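PDB 3O8S: ADP-ribose pyrophosphatase from Streptococcus suis, which probably hydrolyses the pyrophosphate linkage of ADP-ribose, as a member of the Nudix hydrolase family. Local coordinates for residues L71-A76 and K107-K112; A75-E80 and S94-W99; E123-V128 and F149-L154; F171-L176 and Q188-L193. All coordinates share one frame; numbering follows the deposited sequence.

Interaction 1. Residues L71-A76 and K107-K112; sequences LDTRAA and KDNVVK. With EDO (1,2-ethanediol), chain F.
T73 and N109 reach across the contact obliquely: the side-chain amide of N109 gives a hydrogen from ND2 to OG1 of T73 over 2.9 Å. The hydroxyl lies in the plane of that amide, although the bond is bent to 135° at the hydrogen. A chi1 of 58° sets T73 OG1 between its own backbone N and carbonyl carbon, turning it toward N109. V110, the next residue of the helix, approaches the same threonine through one methyl, and its CG1 presses on T73 CB at 3.3 Å, closer than usual for two carbons. Two residues further along the strand, A75 meets V110 with CB against CB at 4.4 Å. T73 and A75 thus face the helix, whose short segment passes the strand at 8.2 Å between axes with directions 56° apart. R74, between them, points to the other face of the sheet and grips D72 side-on in a salt bridge, D72 also pairing with K147. Its NE bonds D72 OD2 at 3.1 Å, nearly straight and in the guanidinium plane, while NH2 reaches D72 OD1 at 3.0 Å, somewhat out of plane. R74 NH1 bonds O2 of a 1,2-ethanediol at 2.9 Å and also the carbonyl of L95. By sequence, helix 106-118 probably matches the Nudix-box helix. OD1 of N109 takes the backbone N-H of D101, and T73 OG1 also bonds the carbonyl of G98. The buried hydroxyl can therefore accept from the amide while donating to a carbonyl, a polar link joining strands 70-79 and 93-99 to the helix within an otherwise apolar interface.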
# COMPACT_ATOMS: atom_id res chain seq x y z
N LEU A 71 -8.74 4.28 -4.28
CA LEU A 71 -8.07 3.03 -3.93
C LEU A 71 -8.77 1.83 -4.54
O LEU A 71 -9.97 1.67 -4.37
CB LEU A 71 -8.03 2.85 -2.39
CG LEU A 71 -6.69 2.98 -1.65
CD1 LEU A 71 -6.84 2.51 -0.22
CD2 LEU A 71 -5.60 2.16 -2.29
N ASP A 72 -8.00 0.97 -5.23
CA ASP A 72 -8.49 -0.27 -5.82
C ASP A 72 -7.75 -1.44 -5.19
O ASP A 72 -6.53 -1.39 -5.03
CB ASP A 72 -8.31 -0.27 -7.35
CG ASP A 72 -8.78 -1.54 -8.02
OD1 ASP A 72 -10.00 -1.78 -8.05
OD2 ASP A 72 -7.93 -2.29 -8.55
N THR A 73 -8.49 -2.47 -4.76
CA THR A 73 -7.88 -3.65 -4.16
C THR A 73 -8.10 -4.83 -5.08
O THR A 73 -9.15 -4.90 -5.72
CB THR A 73 -8.38 -3.89 -2.74
OG1 THR A 73 -9.80 -4.03 -2.74
CG2 THR A 73 -7.96 -2.78 -1.78
N ARG A 74 -7.09 -5.69 -5.23
CA ARG A 74 -7.16 -6.90 -6.06
C ARG A 74 -6.63 -8.06 -5.27
O ARG A 74 -5.54 -7.94 -4.66
CB ARG A 74 -6.38 -6.75 -7.38
CG ARG A 74 -6.91 -5.70 -8.36
CD ARG A 74 -8.15 -6.15 -9.11
NE ARG A 74 -9.08 -5.03 -9.27
CZ ARG A 74 -10.36 -5.14 -9.63
NH1 ARG A 74 -10.87 -6.33 -9.92
NH2 ARG A 74 -11.12 -4.06 -9.72
N ALA A 75 -7.37 -9.18 -5.25
CA ALA A 75 -6.93 -10.37 -4.53
C ALA A 75 -6.35 -11.41 -5.48
O ALA A 75 -6.98 -11.74 -6.48
CB ALA A 75 -8.08 -10.97 -3.73
N ALA A 76 -5.15 -11.91 -5.17
CA ALA A 76 -4.47 -12.94 -5.96
C ALA A 76 -4.49 -14.25 -5.16
O ALA A 76 -3.86 -14.32 -4.11
CB ALA A 76 -3.04 -12.52 -6.26
N LYS A 107 -7.44 -4.81 3.88
CA LYS A 107 -7.57 -6.24 4.20
C LYS A 107 -9.04 -6.64 4.28
O LYS A 107 -9.41 -7.59 3.59
CB LYS A 107 -6.83 -6.55 5.51
CG LYS A 107 -6.92 -7.97 6.01
CD LYS A 107 -5.98 -8.21 7.21
CE LYS A 107 -4.55 -8.48 6.79
NZ LYS A 107 -3.67 -8.82 7.94
N ASP A 108 -9.88 -5.92 5.08
CA ASP A 108 -11.29 -6.28 5.24
C ASP A 108 -12.01 -6.20 3.90
O ASP A 108 -12.84 -7.07 3.59
CB ASP A 108 -11.99 -5.38 6.29
CG ASP A 108 -11.49 -5.55 7.71
OD1 ASP A 108 -11.00 -6.66 8.04
OD2 ASP A 108 -11.60 -4.59 8.51
N ASN A 109 -11.67 -5.17 3.11
CA ASN A 109 -12.25 -4.93 1.80
C ASN A 109 -11.94 -6.09 0.81
O ASN A 109 -12.89 -6.57 0.19
CB ASN A 109 -11.78 -3.60 1.25
CG ASN A 109 -12.60 -3.11 0.10
OD1 ASN A 109 -13.69 -2.57 0.27
ND2 ASN A 109 -12.08 -3.31 -1.09
N VAL A 110 -10.66 -6.55 0.67
CA VAL A 110 -10.35 -7.65 -0.27
C VAL A 110 -11.06 -8.94 0.12
O VAL A 110 -11.62 -9.60 -0.75
CB VAL A 110 -8.85 -7.97 -0.55
CG1 VAL A 110 -8.25 -7.00 -1.53
CG2 VAL A 110 -8.00 -8.10 0.70
N VAL A 111 -11.00 -9.32 1.40
CA VAL A 111 -11.63 -10.53 1.94
C VAL A 111 -13.15 -10.53 1.66
O VAL A 111 -13.68 -11.57 1.27
CB VAL A 111 -11.32 -10.68 3.45
CG1 VAL A 111 -12.12 -11.82 4.08
CG2 VAL A 111 -9.82 -10.87 3.67
N LYS A 112 -13.84 -9.39 1.88
CA LYS A 112 -15.28 -9.29 1.65
C LYS A 112 -15.59 -9.36 0.15
O LYS A 112 -16.56 -10.00 -0.24
CB LYS A 112 -15.88 -8.00 2.26
C1 EDO F . -15.46 -7.93 -10.57
O1 EDO F . -16.06 -6.75 -10.01
C2 EDO F . -13.97 -7.91 -10.28
O2 EDO F . -13.28 -7.21 -11.31

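Interaction 2. Residues A75-E80 and S94-W99; sequences AAIFQE and SLPGGW. With EDO (1,2-ethanediol), chain F.
The flat R74-A75 and P96-G97 peptide groups meet through their polar atoms: A75 N donates to P96 O at 2.8 Å, almost straight at 170°. The donor sits nearly along the C=O axis of P96. At the carbonyl of A75 the neighbours are carbons. L95 brings CB to 3.4 Å from A75 O and its CD2 branch to 3.5 Å, and the prolyl CD of P96 comes equally near this oxygen. L95 has CG anti to its carbonyl carbon (chi1 -64°), beside its own N, and from there CD2 continues to A76 CA at 4.2 Å. Elsewhere on the proline ring, CG of P96 grazes CD1 of I77 at 4.5 Å, a loose apolar touch. V114 of helix 106-118 also packs on A75, I77 and P96, while L189 of helix 186-197 lies against L95. S94 takes no part in this packing, but its OG shares a hydrogen bond of 2.6 Å with O2 of the bound 1,2-ethanediol. After P96 come G97 and G98, with backbone angles at which a CB would collide with the preceding carbonyl oxygen; G98 fits the first glycine of the Nudix sequence motif. G97 N bonds the carboxylate of E117 on helix 106-118. A short, nearly straight backbone hydrogen bond from strand 70-79 to P96 thus fixes the backbone just before the two glycines, with leucine and proline carbons shielding the adjoining A75 carbonyl.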
# COMPACT_ATOMS: atom_id res chain seq x y z
N ALA A 75 -7.37 -9.18 -5.25
CA ALA A 75 -6.93 -10.37 -4.53
C ALA A 75 -6.35 -11.41 -5.48
O ALA A 75 -6.98 -11.74 -6.48
CB ALA A 75 -8.08 -10.97 -3.73
N ALA A 76 -5.15 -11.91 -5.17
CA ALA A 76 -4.47 -12.94 -5.96
C ALA A 76 -4.49 -14.25 -5.16
O ALA A 76 -3.86 -14.32 -4.11
CB ALA A 76 -3.04 -12.52 -6.26
N ILE A 77 -5.25 -15.23 -5.61
CA ILE A 77 -5.44 -16.52 -4.93
C ILE A 77 -4.89 -17.64 -5.82
O ILE A 77 -5.29 -17.75 -6.97
CB ILE A 77 -6.96 -16.74 -4.59
CG1 ILE A 77 -7.54 -15.54 -3.79
CG2 ILE A 77 -7.21 -18.10 -3.83
CD1 ILE A 77 -9.03 -15.27 -4.11
N PHE A 78 -4.02 -18.48 -5.27
CA PHE A 78 -3.40 -19.57 -6.04
C PHE A 78 -3.73 -20.96 -5.49
O PHE A 78 -3.82 -21.15 -4.28
CB PHE A 78 -1.86 -19.38 -6.09
CG PHE A 78 -1.44 -18.16 -6.87
CD1 PHE A 78 -1.29 -16.92 -6.24
CD2 PHE A 78 -1.23 -18.22 -8.25
CE1 PHE A 78 -0.92 -15.78 -6.97
CE2 PHE A 78 -0.86 -17.08 -8.97
CZ PHE A 78 -0.73 -15.86 -8.33
N GLN A 79 -3.86 -21.92 -6.39
CA GLN A 79 -4.03 -23.35 -6.14
C GLN A 79 -3.25 -24.05 -7.24
O GLN A 79 -3.52 -23.80 -8.41
CB GLN A 79 -5.54 -23.75 -6.09
CG GLN A 79 -6.27 -23.29 -4.80
CD GLN A 79 -5.76 -23.93 -3.51
OE1 GLN A 79 -5.98 -25.11 -3.25
NE2 GLN A 79 -5.09 -23.16 -2.66
N GLU A 80 -2.19 -24.80 -6.88
CA GLU A 80 -1.28 -25.47 -7.84
C GLU A 80 -0.63 -24.45 -8.80
O GLU A 80 -0.46 -24.74 -9.99
CB GLU A 80 -2.00 -26.57 -8.64
CG GLU A 80 -1.95 -27.94 -8.00
CD GLU A 80 -2.95 -28.19 -6.89
OE1 GLU A 80 -4.09 -27.69 -6.96
OE2 GLU A 80 -2.59 -28.95 -5.96
N SER A 94 -10.93 -11.06 -14.41
CA SER A 94 -10.11 -10.25 -13.54
C SER A 94 -9.98 -10.88 -12.16
O SER A 94 -10.73 -11.78 -11.79
CB SER A 94 -10.68 -8.83 -13.43
OG SER A 94 -11.98 -8.78 -12.88
N LEU A 95 -9.00 -10.41 -11.40
CA LEU A 95 -8.83 -10.81 -10.02
C LEU A 95 -10.00 -10.26 -9.23
O LEU A 95 -10.43 -9.12 -9.51
CB LEU A 95 -7.52 -10.22 -9.44
CG LEU A 95 -6.20 -10.65 -10.04
CD1 LEU A 95 -5.07 -9.85 -9.41
CD2 LEU A 95 -5.98 -12.12 -9.82
N PRO A 96 -10.51 -10.98 -8.21
CA PRO A 96 -11.58 -10.40 -7.38
C PRO A 96 -11.07 -9.10 -6.76
O PRO A 96 -9.87 -8.97 -6.47
CB PRO A 96 -11.85 -11.48 -6.32
CG PRO A 96 -11.39 -12.74 -6.96
CD PRO A 96 -10.17 -12.35 -7.75
N GLY A 97 -11.94 -8.12 -6.66
CA GLY A 97 -11.55 -6.84 -6.10
C GLY A 97 -12.48 -5.71 -6.44
O GLY A 97 -13.67 -5.91 -6.67
N GLY A 98 -11.93 -4.52 -6.45
CA GLY A 98 -12.68 -3.31 -6.72
C GLY A 98 -12.28 -2.20 -5.79
O GLY A 98 -11.31 -2.33 -5.02
N TRP A 99 -13.00 -1.09 -5.88
CA TRP A 99 -12.73 0.10 -5.09
C TRP A 99 -13.02 -0.15 -3.63
O TRP A 99 -14.02 -0.79 -3.28
CB TRP A 99 -13.50 1.30 -5.63
CG TRP A 99 -12.93 1.82 -6.91
CD1 TRP A 99 -11.66 2.27 -7.12
CD2 TRP A 99 -13.61 1.94 -8.16
NE1 TRP A 99 -11.51 2.67 -8.42
CE2 TRP A 99 -12.69 2.49 -9.09
CE3 TRP A 99 -14.91 1.63 -8.60
CZ2 TRP A 99 -13.04 2.75 -10.42
CZ3 TRP A 99 -15.25 1.88 -9.92
CH2 TRP A 99 -14.32 2.44 -10.81
C1 EDO F . -15.46 -7.93 -10.57
O1 EDO F . -16.06 -6.75 -10.01
C2 EDO F . -13.97 -7.91 -10.28
O2 EDO F . -13.28 -7.21 -11.31

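Interaction 3. Residues E123-V128 and F149-L154; sequences EAQRVV and FILCRL
E123 and R153 pair across two strands of the Nudix sheet whose antiparallel pairing is interrupted by a classic beta bulge at Q125 and R126. From its CB onward, R153 runs alongside E123 and crosses Q125 obliquely. CB lies 3.4 Å from Q125 OE1 and also rests on E123 CG. The chain continues extended, with CG anti to the backbone N (chi1 175°), and CD passes E123 OE2 at 3.2 Å with Q125 OE1 close by. At the tip, NH1 forms a salt bridge with E123 OE2 at 3.1 Å. Its hydrogen bond is weak (141° at the hydrogen), and the carboxylate and guanidinium planes stand 47° apart. R126 and L151 lie side by side, CD to CD2, on this same face, but the R126 guanidinium goes on to the carbonyls of S198 and E199 and to E202 of the second subunit. On the other face A124 CB meets I150 CG2 at 3.9 Å, and V127 CG2 meets I150 CD1; F205 of the second subunit packs on all three residues. The bulge centres on one oxygen: L151 O accepts from both Q125 N at 2.8 Å and R126 N at 3.2 Å.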
# COMPACT_ATOMS: atom_id res chain seq x y z
N GLU A 123 -7.83 -15.57 3.41
CA GLU A 123 -7.18 -14.72 4.38
C GLU A 123 -6.13 -13.88 3.64
O GLU A 123 -5.36 -14.41 2.84
CB GLU A 123 -6.60 -15.51 5.58
CG GLU A 123 -5.74 -16.72 5.26
CD GLU A 123 -5.20 -17.45 6.48
OE1 GLU A 123 -5.97 -17.68 7.45
OE2 GLU A 123 -4.01 -17.82 6.46
N ALA A 124 -6.20 -12.55 3.82
CA ALA A 124 -5.26 -11.58 3.23
C ALA A 124 -3.89 -11.85 3.80
O ALA A 124 -3.77 -12.03 5.01
CB ALA A 124 -5.72 -10.17 3.54
N GLN A 125 -2.87 -11.96 2.95
CA GLN A 125 -1.58 -12.40 3.44
C GLN A 125 -0.43 -11.43 3.22
O GLN A 125 0.38 -11.23 4.11
CB GLN A 125 -1.24 -13.73 2.73
CG GLN A 125 -0.19 -14.57 3.40
CD GLN A 125 -0.16 -15.96 2.83
OE1 GLN A 125 -0.74 -16.88 3.38
NE2 GLN A 125 0.54 -16.14 1.72
N ARG A 126 -0.30 -10.92 2.00
CA ARG A 126 0.86 -10.16 1.63
C ARG A 126 0.50 -9.10 0.63
O ARG A 126 -0.34 -9.34 -0.24
CB ARG A 126 1.92 -11.17 1.04
CG ARG A 126 2.98 -10.59 0.06
CD ARG A 126 3.94 -11.69 -0.38
NE ARG A 126 4.84 -12.03 0.73
CZ ARG A 126 5.73 -13.01 0.73
NH1 ARG A 126 5.85 -13.80 -0.33
NH2 ARG A 126 6.52 -13.20 1.77
N VAL A 127 1.16 -7.93 0.74
CA VAL A 127 1.01 -6.86 -0.24
C VAL A 127 2.00 -7.18 -1.36
O VAL A 127 3.21 -7.14 -1.16
CB VAL A 127 1.20 -5.42 0.33
CG1 VAL A 127 0.82 -4.38 -0.73
CG2 VAL A 127 0.37 -5.22 1.59
N VAL A 128 1.48 -7.55 -2.53
CA VAL A 128 2.33 -7.84 -3.68
C VAL A 128 2.93 -6.51 -4.19
O VAL A 128 4.14 -6.40 -4.45
CB VAL A 128 1.55 -8.57 -4.83
CG1 VAL A 128 2.44 -8.78 -6.05
CG2 VAL A 128 0.93 -9.90 -4.37
N PHE A 149 -2.45 -4.82 -4.85
CA PHE A 149 -2.53 -6.24 -5.14
C PHE A 149 -2.19 -6.98 -3.86
O PHE A 149 -1.11 -6.76 -3.32
CB PHE A 149 -1.59 -6.63 -6.29
CG PHE A 149 -2.07 -6.13 -7.63
CD1 PHE A 149 -1.79 -4.84 -8.06
CD2 PHE A 149 -2.84 -6.96 -8.46
CE1 PHE A 149 -2.24 -4.39 -9.29
CE2 PHE A 149 -3.28 -6.51 -9.70
CZ PHE A 149 -2.97 -5.23 -10.11
N ILE A 150 -3.12 -7.79 -3.36
CA ILE A 150 -2.97 -8.53 -2.12
C ILE A 150 -2.94 -10.04 -2.41
O ILE A 150 -3.86 -10.57 -3.04
CB ILE A 150 -4.11 -8.18 -1.10
CG1 ILE A 150 -4.24 -6.62 -0.85
CG2 ILE A 150 -4.02 -9.01 0.22
CD1 ILE A 150 -3.17 -6.02 -0.01
N LEU A 151 -1.89 -10.72 -1.92
CA LEU A 151 -1.83 -12.16 -2.06
C LEU A 151 -2.68 -12.73 -0.93
O LEU A 151 -2.54 -12.29 0.21
CB LEU A 151 -0.39 -12.68 -2.06
CG LEU A 151 -0.20 -14.18 -1.93
CD1 LEU A 151 -0.49 -14.89 -3.27
CD2 LEU A 151 1.21 -14.50 -1.45
N CYS A 152 -3.64 -13.59 -1.28
CA CYS A 152 -4.57 -14.22 -0.34
C CYS A 152 -4.41 -15.70 -0.40
O CYS A 152 -4.12 -16.28 -1.45
CB CYS A 152 -6.02 -13.83 -0.61
SG CYS A 152 -6.37 -12.05 -0.52
N ARG A 153 -4.64 -16.32 0.73
CA ARG A 153 -4.55 -17.73 0.92
C ARG A 153 -5.98 -18.28 0.98
O ARG A 153 -6.81 -17.76 1.73
CB ARG A 153 -3.77 -17.93 2.23
CG ARG A 153 -3.66 -19.35 2.68
CD ARG A 153 -2.86 -19.42 3.96
NE ARG A 153 -2.70 -20.81 4.35
CZ ARG A 153 -3.51 -21.46 5.18
NH1 ARG A 153 -4.48 -20.81 5.80
NH2 ARG A 153 -3.31 -22.74 5.44
N LEU A 154 -6.26 -19.31 0.16
CA LEU A 154 -7.60 -19.92 0.10
C LEU A 154 -7.93 -20.73 1.37
O LEU A 154 -7.13 -21.56 1.79
CB LEU A 154 -7.71 -20.85 -1.14
CG LEU A 154 -9.09 -21.56 -1.36
CD1 LEU A 154 -10.20 -20.56 -1.74
CD2 LEU A 154 -8.99 -22.64 -2.41

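Interaction 4. Residues F171-L176 and Q188-L193; sequences FSLDDL and QLALCL
L173 stands in a type I turn from S172 to D175, closed by the bond from D175 N to S172 O at 3.1 Å, and its CA comes within 7.0 Å of A190 CA on the helix. The contact itself is wholly apolar. L173 sends its CD1 branch onto the helix surface, where it presses against A190 CA at 3.4 Å, tighter than usual for two carbons, and touches A190 CB more loosely at 4.1 Å. Its chi2 of -145° lies away from a staggered value, in keeping with this close fit. L193, one turn further along the helix, runs past L173 in the opposite direction, and its CD2 meets L173 CD1 at 3.7 Å and L173 CG slightly further off. The other branch of L173, CD2, faces L189 CB at 4.3 Å. Three residues on from L173, L176 crosses L189 obliquely, CD2 against CD1 at 3.8 Å. L173 thus meets L189, A190 and L193, positions i, i+1 and i+4, while L176 meets L189. The buried L189 is the inner member of this group, whereas A190 is exposed. Strand 82-87 lies beneath the leucines: I83 supports L173 and L189, and L85 supports L176. Helix 186-197 rests with C192 and L193 on F78 of strand 70-79, while L191 reaches strand 120-132, so the turn after strand 167-171 packs on a helix that also contacts strands 70-79, 82-87 and 120-132.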
# COMPACT_ATOMS: atom_id res chain seq x y z
N PHE A 171 -6.79 -20.51 -13.36
CA PHE A 171 -6.17 -20.47 -14.67
C PHE A 171 -4.66 -20.47 -14.57
O PHE A 171 -4.11 -19.76 -13.75
CB PHE A 171 -6.64 -19.24 -15.47
CG PHE A 171 -8.12 -19.23 -15.77
CD1 PHE A 171 -9.03 -18.67 -14.88
CD2 PHE A 171 -8.60 -19.78 -16.95
CE1 PHE A 171 -10.39 -18.67 -15.16
CE2 PHE A 171 -9.97 -19.77 -17.24
CZ PHE A 171 -10.86 -19.21 -16.35
N SER A 172 -4.02 -21.24 -15.45
CA SER A 172 -2.58 -21.31 -15.60
C SER A 172 -2.10 -20.00 -16.25
O SER A 172 -2.78 -19.48 -17.14
CB SER A 172 -2.21 -22.54 -16.43
OG SER A 172 -0.83 -22.57 -16.79
N LEU A 173 -0.95 -19.47 -15.82
CA LEU A 173 -0.42 -18.22 -16.38
C LEU A 173 0.06 -18.37 -17.84
O LEU A 173 0.30 -17.37 -18.51
CB LEU A 173 0.71 -17.64 -15.52
CG LEU A 173 0.38 -17.10 -14.12
CD1 LEU A 173 1.23 -15.93 -13.83
CD2 LEU A 173 -1.07 -16.64 -13.98
N ASP A 174 0.15 -19.63 -18.33
CA ASP A 174 0.54 -19.95 -19.70
C ASP A 174 -0.69 -20.07 -20.60
O ASP A 174 -0.56 -20.11 -21.82
CB ASP A 174 1.37 -21.26 -19.74
CG ASP A 174 2.56 -21.29 -18.79
OD1 ASP A 174 3.36 -20.31 -18.80
OD2 ASP A 174 2.70 -22.29 -18.05
N ASP A 175 -1.90 -20.12 -20.00
CA ASP A 175 -3.16 -20.24 -20.74
C ASP A 175 -4.26 -19.41 -20.05
O ASP A 175 -5.24 -19.94 -19.52
CB ASP A 175 -3.54 -21.72 -20.92
CG ASP A 175 -4.77 -21.98 -21.77
OD1 ASP A 175 -4.97 -21.24 -22.76
OD2 ASP A 175 -5.53 -22.91 -21.44
N LEU A 176 -4.08 -18.09 -20.04
CA LEU A 176 -5.00 -17.15 -19.41
C LEU A 176 -6.25 -16.88 -20.29
O LEU A 176 -6.16 -16.91 -21.53
CB LEU A 176 -4.28 -15.83 -19.09
CG LEU A 176 -3.26 -15.86 -17.95
CD1 LEU A 176 -2.34 -14.64 -18.00
CD2 LEU A 176 -3.93 -15.99 -16.59
N GLN A 188 1.15 -8.19 -14.15
CA GLN A 188 0.73 -8.08 -12.74
C GLN A 188 0.36 -9.45 -12.17
O GLN A 188 0.69 -9.72 -11.02
CB GLN A 188 -0.41 -7.07 -12.54
CG GLN A 188 0.07 -5.62 -12.76
CD GLN A 188 -1.03 -4.60 -12.97
OE1 GLN A 188 -2.17 -4.92 -13.28
NE2 GLN A 188 -0.70 -3.33 -12.80
N LEU A 189 -0.29 -10.32 -12.96
CA LEU A 189 -0.64 -11.69 -12.52
C LEU A 189 0.63 -12.50 -12.30
O LEU A 189 0.73 -13.21 -11.29
CB LEU A 189 -1.55 -12.41 -13.53
CG LEU A 189 -2.88 -11.76 -13.84
CD1 LEU A 189 -3.78 -12.70 -14.62
CD2 LEU A 189 -3.57 -11.25 -12.58
N ALA A 190 1.63 -12.37 -13.23
CA ALA A 190 2.94 -13.03 -13.13
C ALA A 190 3.68 -12.53 -11.87
O ALA A 190 4.25 -13.35 -11.13
CB ALA A 190 3.75 -12.77 -14.39
N LEU A 191 3.56 -11.23 -11.56
CA LEU A 191 4.13 -10.66 -10.33
C LEU A 191 3.50 -11.31 -9.08
O LEU A 191 4.22 -11.67 -8.14
CB LEU A 191 3.97 -9.12 -10.29
CG LEU A 191 4.80 -8.39 -9.21
CD1 LEU A 191 6.31 -8.38 -9.58
CD2 LEU A 191 4.27 -6.96 -8.93
N CYS A 192 2.17 -11.47 -9.09
CA CYS A 192 1.44 -12.13 -7.99
C CYS A 192 1.90 -13.58 -7.81
O CYS A 192 2.13 -13.99 -6.67
CB CYS A 192 -0.07 -12.05 -8.23
SG CYS A 192 -0.74 -10.37 -8.11
N LEU A 193 2.12 -14.33 -8.93
CA LEU A 193 2.61 -15.73 -8.87
C LEU A 193 4.00 -15.78 -8.21
O LEU A 193 4.24 -16.60 -7.31
CB LEU A 193 2.64 -16.39 -10.26
CG LEU A 193 3.23 -17.82 -10.36
CD1 LEU A 193 2.46 -18.82 -9.51
CD2 LEU A 193 3.28 -18.28 -11.78

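In the fold
From the N terminus, strand 70-79 opens both interaction 1 and interaction 2. Interaction 2 closes first, at 94-99, and its loop through strand 82-87 lies within the longer one that interaction 1 closes at 107-112; the two share A75 and A76. Helix 106-118 then leads into strand 120-132, where interaction 3 opens, returning through 149-154 beside strand 70-79. Interaction 4 follows in series, its turn after strand 167-171 meeting helix 186-197. Interactions 1 and 4 sit about 18 Å apart, centre to centre, on opposite sides of the chain's centre. Helix 106-118 packs on the T73/A75 face of strand 70-79 and helix 186-197 on the A76/F78 face, while interaction 3 extends the sheet.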